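Local coordinates for sister chromatid cohesion protein (Chaetomium thermophilum, PDB 5T8V) that probably loads cohesin onto chromatin as an SCC2/Nipped-B family member, represented here by its helical HEAT-repeat C-terminal fragment, at residues Ser772-Met780 with Lys817-Leu825; Ala915-Met926 with Arg975-His986. All blocks are in the same frame, centred on the assembly; numbering follows the deposited sequence.

Contact 1: residues Ser772-Met780 with Lys817-Leu825; sequences SLSEHVILM and KLVGSMFDL
Two torsions set the meeting of Leu-773 with Leu-818. Chi1 of -172° sets the Leu-773 fork opposite its backbone N, beside the carbonyl carbon, while Leu-818, with CG beside the backbone N (chi1 -83°) and an extended chi2, carries its CD2 branch forward. The evidence is a CD1–CD2 approach of 3.8 Å from Leu-773 to Leu-818, the two side chains running obliquely past each other. The other Leu-773 methyl, CD2, rests 3.7 Å from Ser-821 CB, so its fork straddles two positions about one helical turn apart.

Leu-818 is a knob in the hole formed by Leu-773, His-776, Val-777 and Met-780. Its CD2 branch lies 3.9 Å from His-776 CB; the imidazole itself leads off toward Trp-756, whose carbonyl takes a weak hydrogen bond from ND1. CD1 turns instead to the sulfur of Met-780 (SD to Leu-818 CD1, 4.3 Å). One turn on, Val-777 and Met-822 slide past one another in opposite directions, with CG2 of Val-777 3.6 Å from Met-822 CG. Outside the pair, helix 839-852 meets Met-780 through Phe-849 and Met-822 through Val-845.

The short helical segments cross at -81°, nearly perpendicular, with axes 9.7 Å apart, consistent with a modest buried surface of about 436 Å². The chemistry is mainly dispersion among branched and thioether side chains, with the Ser-821 hydroxyl lying against Leu-773 and Val-777 and making no bond across. The angle between these α-solenoid helices therefore probably rests on the fit of apolar side chains, Leu-818 from one side and Val-777 from the other.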
loop_
_atom_site.group_PDB
_atom_site.type_symbol
_atom_site.label_atom_id
_atom_site.label_comp_id
_atom_site.label_asym_id
_atom_site.label_seq_id
_atom_site.Cartn_x
_atom_site.Cartn_y
_atom_site.Cartn_z
ATOM N N SER A 772 3.691 -21.341 -32.170
ATOM C CA SER A 772 4.567 -20.761 -31.159
ATOM C C SER A 772 5.332 -21.843 -30.401
ATOM O O SER A 772 6.008 -21.556 -29.413
ATOM C CB SER A 772 3.759 -19.913 -30.177
ATOM O OG SER A 772 2.870 -20.721 -29.425
ATOM N N LEU A 773 5.215 -23.089 -30.864
ATOM C CA LEU A 773 5.938 -24.191 -30.238
ATOM C C LEU A 773 7.423 -23.868 -30.121
ATOM O O LEU A 773 8.042 -24.081 -29.070
ATOM C CB LEU A 773 5.726 -25.471 -31.047
ATOM C CG LEU A 773 6.255 -26.768 -30.433
ATOM C CD1 LEU A 773 5.315 -27.271 -29.348
ATOM C CD2 LEU A 773 6.456 -27.821 -31.508
ATOM N N SER A 774 8.012 -23.352 -31.202
ATOM C CA SER A 774 9.403 -22.916 -31.160
ATOM C C SER A 774 9.638 -21.959 -29.998
ATOM O O SER A 774 10.642 -22.065 -29.282
ATOM C CB SER A 774 9.783 -22.250 -32.484
ATOM O OG SER A 774 9.553 -23.124 -33.577
ATOM N N GLU A 775 8.713 -21.021 -29.788
ATOM C CA GLU A 775 8.854 -20.090 -28.675
ATOM C C GLU A 775 8.802 -20.824 -27.341
ATOM O O GLU A 775 9.569 -20.513 -26.423
ATOM C CB GLU A 775 7.765 -19.018 -28.745
ATOM C CG GLU A 775 8.067 -17.779 -27.923
ATOM C CD GLU A 775 9.308 -17.053 -28.403
ATOM O OE1 GLU A 775 9.768 -17.339 -29.529
ATOM O OE2 GLU A 775 9.828 -16.202 -27.652
ATOM N N HIS A 776 7.908 -21.806 -27.215
ATOM C CA HIS A 776 7.855 -22.608 -25.997
ATOM C C HIS A 776 9.207 -23.251 -25.711
ATOM O O HIS A 776 9.793 -23.054 -24.639
ATOM C CB HIS A 776 6.765 -23.676 -26.121
ATOM C CG HIS A 776 5.403 -23.203 -25.723
ATOM N ND1 HIS A 776 4.796 -23.587 -24.546
ATOM C CD2 HIS A 776 4.526 -22.378 -26.344
ATOM C CE1 HIS A 776 3.607 -23.020 -24.459
ATOM N NE2 HIS A 776 3.418 -22.281 -25.537
ATOM N N VAL A 777 9.728 -24.019 -26.672
ATOM C CA VAL A 777 10.983 -24.734 -26.450
ATOM C C VAL A 777 12.103 -23.756 -26.115
ATOM O O VAL A 777 12.885 -23.978 -25.182
ATOM C CB VAL A 777 11.340 -25.608 -27.670
ATOM C CG1 VAL A 777 11.351 -24.800 -28.949
ATOM C CG2 VAL A 777 12.687 -26.284 -27.465
ATOM N N ILE A 778 12.201 -22.658 -26.866
ATOM C CA ILE A 778 13.273 -21.698 -26.612
ATOM C C ILE A 778 13.155 -21.143 -25.199
ATOM O O ILE A 778 14.144 -21.058 -24.462
ATOM C CB ILE A 778 13.260 -20.578 -27.669
ATOM C CG1 ILE A 778 13.588 -21.159 -29.048
ATOM C CG2 ILE A 778 14.278 -19.491 -27.311
ATOM C CD1 ILE A 778 13.467 -20.170 -30.194
ATOM N N LEU A 779 11.940 -20.767 -24.796
ATOM C CA LEU A 779 11.740 -20.237 -23.451
ATOM C C LEU A 779 12.148 -21.255 -22.394
ATOM O O LEU A 779 12.697 -20.888 -21.347
ATOM C CB LEU A 779 10.282 -19.823 -23.258
ATOM C CG LEU A 779 9.808 -18.590 -24.033
ATOM C CD1 LEU A 779 8.317 -18.385 -23.819
ATOM C CD2 LEU A 779 10.578 -17.343 -23.629
ATOM N N MET A 780 11.887 -22.537 -22.648
ATOM C CA MET A 780 12.312 -23.569 -21.708
ATOM C C MET A 780 13.832 -23.639 -21.630
ATOM O O MET A 780 14.409 -23.649 -20.537
ATOM C CB MET A 780 11.729 -24.921 -22.117
ATOM C CG MET A 780 10.213 -24.974 -22.072
ATOM S SD MET A 780 9.565 -26.610 -22.440
ATOM C CE MET A 780 10.012 -27.482 -20.950
ATOM N N LYS A 817 5.577 -33.622 -28.582
ATOM C CA LYS A 817 5.907 -32.714 -29.673
ATOM C C LYS A 817 6.866 -31.611 -29.245
ATOM O O LYS A 817 7.555 -31.046 -30.101
ATOM C CB LYS A 817 4.630 -32.106 -30.259
ATOM C CG LYS A 817 3.771 -33.125 -31.001
ATOM C CD LYS A 817 2.849 -32.472 -32.026
ATOM C CE LYS A 817 1.577 -31.933 -31.390
ATOM N NZ LYS A 817 0.693 -33.022 -30.888
ATOM N N LEU A 818 6.929 -31.292 -27.951
ATOM C CA LEU A 818 7.986 -30.413 -27.463
ATOM C C LEU A 818 9.349 -31.072 -27.630
ATOM O O LEU A 818 10.257 -30.501 -28.246
ATOM C CB LEU A 818 7.741 -30.052 -25.996
ATOM C CG LEU A 818 6.771 -28.901 -25.723
ATOM C CD1 LEU A 818 6.422 -28.848 -24.244
ATOM C CD2 LEU A 818 7.361 -27.572 -26.174
ATOM N N VAL A 819 9.506 -32.284 -27.091
ATOM C CA VAL A 819 10.741 -33.043 -27.284
ATOM C C VAL A 819 11.053 -33.166 -28.770
ATOM O O VAL A 819 12.165 -32.863 -29.222
ATOM C CB VAL A 819 10.622 -34.427 -26.616
ATOM C CG1 VAL A 819 11.831 -35.303 -26.939
ATOM C CG2 VAL A 819 10.460 -34.274 -25.107
ATOM N N GLY A 820 10.067 -33.612 -29.550
ATOM C CA GLY A 820 10.260 -33.733 -30.983
ATOM C C GLY A 820 10.717 -32.442 -31.628
ATOM O O GLY A 820 11.478 -32.463 -32.599
ATOM N N SER A 821 10.262 -31.302 -31.105
ATOM C CA SER A 821 10.763 -30.022 -31.589
ATOM C C SER A 821 12.229 -29.841 -31.218
ATOM O O SER A 821 13.065 -29.546 -32.079
ATOM C CB SER A 821 9.919 -28.880 -31.025
ATOM O OG SER A 821 10.361 -27.629 -31.521
ATOM N N MET A 822 12.561 -30.036 -29.939
ATOM C CA MET A 822 13.946 -29.893 -29.498
ATOM C C MET A 822 14.887 -30.692 -30.391
ATOM O O MET A 822 15.954 -30.201 -30.777
ATOM C CB MET A 822 14.090 -30.343 -28.044
ATOM C CG MET A 822 13.024 -29.809 -27.110
ATOM S SD MET A 822 13.566 -29.711 -25.397
ATOM C CE MET A 822 12.022 -29.321 -24.577
ATOM N N PHE A 823 14.509 -31.927 -30.731
ATOM C CA PHE A 823 15.310 -32.691 -31.681
ATOM C C PHE A 823 15.230 -32.096 -33.078
ATOM O O PHE A 823 16.212 -32.146 -33.829
ATOM C CB PHE A 823 14.864 -34.152 -31.703
ATOM C CG PHE A 823 15.318 -34.942 -30.511
ATOM C CD1 PHE A 823 16.628 -35.379 -30.414
ATOM C CD2 PHE A 823 14.434 -35.256 -29.493
ATOM C CE1 PHE A 823 17.050 -36.110 -29.320
ATOM C CE2 PHE A 823 14.849 -35.986 -28.399
ATOM C CZ PHE A 823 16.159 -36.414 -28.311
ATOM N N ASP A 824 14.076 -31.535 -33.448
ATOM C CA ASP A 824 13.957 -30.874 -34.741
ATOM C C ASP A 824 14.854 -29.644 -34.817
ATOM O O ASP A 824 15.268 -29.247 -35.913
ATOM C CB ASP A 824 12.498 -30.492 -35.000
ATOM C CG ASP A 824 12.283 -29.911 -36.383
ATOM O OD1 ASP A 824 13.028 -30.290 -37.312
ATOM O OD2 ASP A 824 11.366 -29.077 -36.542
ATOM N N LEU A 825 15.163 -29.034 -33.673
ATOM C CA LEU A 825 16.102 -27.920 -33.625
ATOM C C LEU A 825 17.555 -28.368 -33.697
ATOM O O LEU A 825 18.445 -27.515 -33.782
ATOM C CB LEU A 825 15.884 -27.102 -32.347
ATOM C CG LEU A 825 14.791 -26.030 -32.389
ATOM C CD1 LEU A 825 13.423 -26.627 -32.688
ATOM C CD2 LEU A 825 14.757 -25.266 -31.073
#

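Contact 2: residues Ala915-Met926 with Arg975-His986; sequences AKVPRALLDDVM and RYSLIVGMAGKH
Leu-922 and Met-926 press into helix 975-986, and here the apolar packing is close. Leu-922 and Leu-978 meet tip to tip, with CD2 of Leu-922 3.5 Å from Leu-978 CG; the same methyl stands 3.8 Å from Met-982 CG. One turn later Met-926, bent at chi2 and chi3, is a knob among Ile-979, Met-982, Ala-983 and His-986. Its CG lies 4.0 Å from CD2 of His-986 and its CE 4.4 Å from CB of Ala-983. Arg-975 is enclosed too, its guanidinium sandwiched between Lys-916 C on one face and Leu-922 CD2 on the other. NH2 of Arg-975 also bonds the carbonyl of Val-914; the modelled approach of Arg-975 to the Val-917 carbonyl is doubtful.

A looser polar cluster lies beside this packing. Asp-923 has CG opposite its backbone N (chi1 -163°), which takes the carboxylate across to the edge of the His-986 ring, the two planes 87° apart. NE2 of His-986 gives OD1 of Asp-923 a weak hydrogen bond of 2.7 Å, bent to 120° at the hydrogen. OD2 of Asp-923 makes a long salt bridge, 3.6 Å, to NZ of Lys-985, which is also weakly bonded to Gln-1041. Replacing His-986 with an alanine would probably leave Asp-923 OD1 without its ring donor and open one wall of the Met-926 socket. On this partly exposed side Arg-919 touches Leu-978 CD1 with its CG, 4.0 Å away, while NH1 pairs with Asp-1034. At the other end Ala-915, Lys-916 and Pro-918 are open to solvent.

Apolar packing thus supplies the firm seam between helices 919-935 and 969-986, whereas the Asp-923 carboxylate probably adds modest electrostatic attraction beside it, its two bonds being weak or long.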
loop_
_atom_site.group_PDB
_atom_site.type_symbol
_atom_site.label_atom_id
_atom_site.label_comp_id
_atom_site.label_asym_id
_atom_site.label_seq_id
_atom_site.Cartn_x
_atom_site.Cartn_y
_atom_site.Cartn_z
ATOM N N ALA A 915 38.742 -44.969 -20.609
ATOM C CA ALA A 915 40.122 -44.830 -20.167
ATOM C C ALA A 915 40.604 -43.385 -20.119
ATOM O O ALA A 915 41.782 -43.156 -19.827
ATOM C CB ALA A 915 41.046 -45.641 -21.082
ATOM N N LYS A 916 39.737 -42.408 -20.387
ATOM C CA LYS A 916 40.167 -41.014 -20.443
ATOM C C LYS A 916 39.187 -40.090 -19.733
ATOM O O LYS A 916 39.583 -39.267 -18.901
ATOM C CB LYS A 916 40.324 -40.564 -21.898
ATOM C CG LYS A 916 41.238 -41.442 -22.735
ATOM C CD LYS A 916 41.421 -40.875 -24.134
ATOM C CE LYS A 916 42.354 -41.740 -24.967
ATOM N NZ LYS A 916 42.617 -41.153 -26.311
ATOM N N VAL A 917 37.908 -40.219 -20.073
ATOM C CA VAL A 917 36.859 -39.297 -19.642
ATOM C C VAL A 917 36.904 -39.078 -18.132
ATOM O O VAL A 917 37.235 -40.008 -17.384
ATOM C CB VAL A 917 35.482 -39.823 -20.077
ATOM C CG1 VAL A 917 35.123 -41.099 -19.317
ATOM C CG2 VAL A 917 34.432 -38.779 -19.880
ATOM N N PRO A 918 36.576 -37.874 -17.629
ATOM C CA PRO A 918 36.560 -37.669 -16.172
ATOM C C PRO A 918 35.579 -38.571 -15.438
ATOM O O PRO A 918 34.818 -39.320 -16.057
ATOM C CB PRO A 918 36.173 -36.189 -16.026
ATOM C CG PRO A 918 35.658 -35.769 -17.361
ATOM C CD PRO A 918 36.387 -36.603 -18.352
ATOM N N ARG A 919 35.593 -38.489 -14.106
ATOM C CA ARG A 919 34.786 -39.384 -13.281
ATOM C C ARG A 919 33.295 -39.133 -13.475
ATOM O O ARG A 919 32.533 -40.062 -13.769
ATOM C CB ARG A 919 35.174 -39.206 -11.813
ATOM C CG ARG A 919 34.289 -39.950 -10.813
ATOM C CD ARG A 919 34.495 -39.421 -9.402
ATOM N NE ARG A 919 33.339 -39.707 -8.549
ATOM C CZ ARG A 919 33.274 -40.677 -7.640
ATOM N NH1 ARG A 919 34.307 -41.481 -7.426
ATOM N NH2 ARG A 919 32.164 -40.840 -6.933
ATOM N N ALA A 920 32.859 -37.882 -13.299
ATOM C CA ALA A 920 31.430 -37.580 -13.317
ATOM C C ALA A 920 30.763 -38.110 -14.580
ATOM O O ALA A 920 29.623 -38.586 -14.536
ATOM C CB ALA A 920 31.214 -36.073 -13.190
ATOM N N LEU A 921 31.456 -38.036 -15.716
ATOM C CA LEU A 921 30.906 -38.589 -16.949
ATOM C C LEU A 921 31.120 -40.096 -17.018
ATOM O O LEU A 921 30.264 -40.826 -17.533
ATOM C CB LEU A 921 31.537 -37.900 -18.159
ATOM C CG LEU A 921 31.087 -38.355 -19.552
ATOM C CD1 LEU A 921 29.580 -38.502 -19.626
ATOM C CD2 LEU A 921 31.547 -37.355 -20.606
ATOM N N LEU A 922 32.251 -40.581 -16.493
ATOM C CA LEU A 922 32.471 -42.021 -16.431
ATOM C C LEU A 922 31.307 -42.722 -15.744
ATOM O O LEU A 922 31.006 -43.883 -16.051
ATOM C CB LEU A 922 33.773 -42.346 -15.702
ATOM C CG LEU A 922 34.046 -43.850 -15.563
ATOM C CD1 LEU A 922 33.990 -44.575 -16.905
ATOM C CD2 LEU A 922 35.387 -44.077 -14.904
ATOM N N ASP A 923 30.648 -42.037 -14.808
ATOM C CA ASP A 923 29.505 -42.623 -14.117
ATOM C C ASP A 923 28.365 -42.908 -15.089
ATOM O O ASP A 923 27.925 -44.056 -15.242
ATOM C CB ASP A 923 29.056 -41.680 -12.995
ATOM C CG ASP A 923 28.165 -42.358 -11.977
ATOM O OD1 ASP A 923 27.124 -42.918 -12.375
ATOM O OD2 ASP A 923 28.509 -42.333 -10.777
ATOM N N ASP A 924 27.881 -41.869 -15.771
ATOM C CA ASP A 924 26.744 -42.043 -16.666
ATOM C C ASP A 924 27.090 -42.961 -17.834
ATOM O O ASP A 924 26.241 -43.737 -18.290
ATOM C CB ASP A 924 26.265 -40.684 -17.171
ATOM C CG ASP A 924 25.795 -39.779 -16.047
ATOM O OD1 ASP A 924 24.670 -39.986 -15.551
ATOM O OD2 ASP A 924 26.550 -38.862 -15.663
ATOM N N VAL A 925 28.328 -42.898 -18.332
ATOM C CA VAL A 925 28.690 -43.752 -19.463
ATOM C C VAL A 925 28.810 -45.204 -19.020
ATOM O O VAL A 925 28.477 -46.123 -19.775
ATOM C CB VAL A 925 29.986 -43.265 -20.136
ATOM C CG1 VAL A 925 31.142 -43.387 -19.201
ATOM C CG2 VAL A 925 30.252 -44.058 -21.392
ATOM N N MET A 926 29.307 -45.441 -17.804
ATOM C CA MET A 926 29.371 -46.808 -17.296
ATOM C C MET A 926 27.969 -47.370 -17.103
ATOM O O MET A 926 27.684 -48.512 -17.491
ATOM C CB MET A 926 30.158 -46.849 -15.985
ATOM C CG MET A 926 30.353 -48.253 -15.417
ATOM S SD MET A 926 31.347 -49.328 -16.480
ATOM C CE MET A 926 32.982 -48.628 -16.241
ATOM N N ARG A 975 43.310 -44.467 -12.668
ATOM C CA ARG A 975 42.321 -44.817 -13.679
ATOM C C ARG A 975 41.855 -46.261 -13.530
ATOM O O ARG A 975 40.661 -46.547 -13.661
ATOM C CB ARG A 975 42.887 -44.577 -15.079
ATOM C CG ARG A 975 41.818 -44.455 -16.150
ATOM C CD ARG A 975 41.002 -43.179 -15.971
ATOM N NE ARG A 975 39.817 -43.154 -16.814
ATOM C CZ ARG A 975 38.887 -42.207 -16.755
ATOM N NH1 ARG A 975 39.005 -41.205 -15.891
ATOM N NH2 ARG A 975 37.835 -42.260 -17.558
ATOM N N TYR A 976 42.778 -47.186 -13.262
ATOM C CA TYR A 976 42.388 -48.576 -13.050
ATOM C C TYR A 976 41.361 -48.685 -11.928
ATOM O O TYR A 976 40.257 -49.211 -12.120
ATOM C CB TYR A 976 43.622 -49.425 -12.730
ATOM C CG TYR A 976 44.582 -49.620 -13.886
ATOM C CD1 TYR A 976 44.120 -49.781 -15.187
ATOM C CD2 TYR A 976 45.956 -49.652 -13.672
ATOM C CE1 TYR A 976 44.996 -49.964 -16.239
ATOM C CE2 TYR A 976 46.838 -49.834 -14.720
ATOM C CZ TYR A 976 46.353 -49.990 -16.000
ATOM O OH TYR A 976 47.229 -50.171 -17.046
ATOM N N SER A 977 41.715 -48.185 -10.743
ATOM C CA SER A 977 40.809 -48.246 -9.601
ATOM C C SER A 977 39.506 -47.515 -9.880
ATOM O O SER A 977 38.449 -47.929 -9.392
ATOM C CB SER A 977 41.484 -47.652 -8.368
ATOM O OG SER A 977 41.587 -46.244 -8.481
ATOM N N LEU A 978 39.555 -46.422 -10.642
ATOM C CA LEU A 978 38.325 -45.714 -10.977
ATOM C C LEU A 978 37.412 -46.591 -11.826
ATOM O O LEU A 978 36.209 -46.705 -11.556
ATOM C CB LEU A 978 38.653 -44.407 -11.700
ATOM C CG LEU A 978 37.439 -43.548 -12.064
ATOM C CD1 LEU A 978 36.723 -43.061 -10.817
ATOM C CD2 LEU A 978 37.844 -42.374 -12.941
ATOM N N ILE A 979 37.971 -47.225 -12.859
ATOM C CA ILE A 979 37.175 -48.084 -13.734
ATOM C C ILE A 979 36.587 -49.244 -12.942
ATOM O O ILE A 979 35.388 -49.534 -13.027
ATOM C CB ILE A 979 38.030 -48.581 -14.915
ATOM C CG1 ILE A 979 38.496 -47.396 -15.766
ATOM C CG2 ILE A 979 37.242 -49.573 -15.776
ATOM C CD1 ILE A 979 39.554 -47.752 -16.797
ATOM N N VAL A 980 37.426 -49.933 -12.166
ATOM C CA VAL A 980 36.934 -51.039 -11.348
ATOM C C VAL A 980 35.821 -50.563 -10.423
ATOM O O VAL A 980 34.789 -51.230 -10.270
ATOM C CB VAL A 980 38.093 -51.673 -10.557
ATOM C CG1 VAL A 980 37.576 -52.767 -9.621
ATOM C CG2 VAL A 980 39.135 -52.240 -11.507
ATOM N N GLY A 981 36.007 -49.401 -9.797
ATOM C CA GLY A 981 35.032 -48.928 -8.829
ATOM C C GLY A 981 33.696 -48.603 -9.466
ATOM O O GLY A 981 32.641 -49.012 -8.971
ATOM N N MET A 982 33.720 -47.857 -10.572
ATOM C CA MET A 982 32.477 -47.541 -11.264
ATOM C C MET A 982 31.793 -48.806 -11.764
ATOM O O MET A 982 30.570 -48.958 -11.635
ATOM C CB MET A 982 32.756 -46.583 -12.423
ATOM C CG MET A 982 33.305 -45.226 -11.998
ATOM S SD MET A 982 32.344 -44.427 -10.693
ATOM C CE MET A 982 30.680 -44.680 -11.278
ATOM N N ALA A 983 32.568 -49.730 -12.335
ATOM C CA ALA A 983 32.007 -51.005 -12.766
ATOM C C ALA A 983 31.285 -51.690 -11.615
ATOM O O ALA A 983 30.132 -52.112 -11.750
ATOM C CB ALA A 983 33.113 -51.901 -13.324
ATOM N N GLY A 984 31.949 -51.798 -10.464
ATOM C CA GLY A 984 31.300 -52.365 -9.295
ATOM C C GLY A 984 30.056 -51.602 -8.885
ATOM O O GLY A 984 29.109 -52.189 -8.356
ATOM N N LYS A 985 30.036 -50.289 -9.128
ATOM C CA LYS A 985 28.880 -49.485 -8.744
ATOM C C LYS A 985 27.671 -49.804 -9.614
ATOM O O LYS A 985 26.562 -49.998 -9.103
ATOM C CB LYS A 985 29.220 -47.996 -8.831
ATOM C CG LYS A 985 28.049 -47.080 -8.487
ATOM C CD LYS A 985 28.471 -45.622 -8.436
ATOM C CE LYS A 985 27.297 -44.704 -8.136
ATOM N NZ LYS A 985 27.720 -43.469 -7.415
ATOM N N HIS A 986 27.863 -49.863 -10.932
ATOM C CA HIS A 986 26.743 -49.989 -11.860
ATOM C C HIS A 986 26.498 -51.420 -12.321
ATOM O O HIS A 986 25.350 -51.875 -12.336
ATOM C CB HIS A 986 26.974 -49.088 -13.076
ATOM C CG HIS A 986 26.979 -47.630 -12.744
ATOM N ND1 HIS A 986 25.822 -46.894 -12.613
ATOM C CD2 HIS A 986 28.000 -46.773 -12.503
ATOM C CE1 HIS A 986 26.129 -45.647 -12.309
ATOM N NE2 HIS A 986 27.444 -45.546 -12.239
#

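In the fold
Followed from the N terminus, the two contacts come in series, neither nesting nor crossing. Contact 1 opens just after the unmodelled residues 760-771 and closes 36 residues later, enclosing helix 791-801 and so tying helix 773-786 to helix 808-824. The chain then runs through several helices, from 839-852 to 900-910, before contact 2 opens; 48 residues on, with helix 940-960 enclosed, it ties helix 919-935 to helix 969-986. Each contact thus joins helices with one other between them, local packing that builds the solenoid. The centres of contact 1 and contact 2 are about 33 Å apart. The nearest atoms of contact 1 and contact 2 are about 16 Å apart, so they join separate parts of the solenoid without touching.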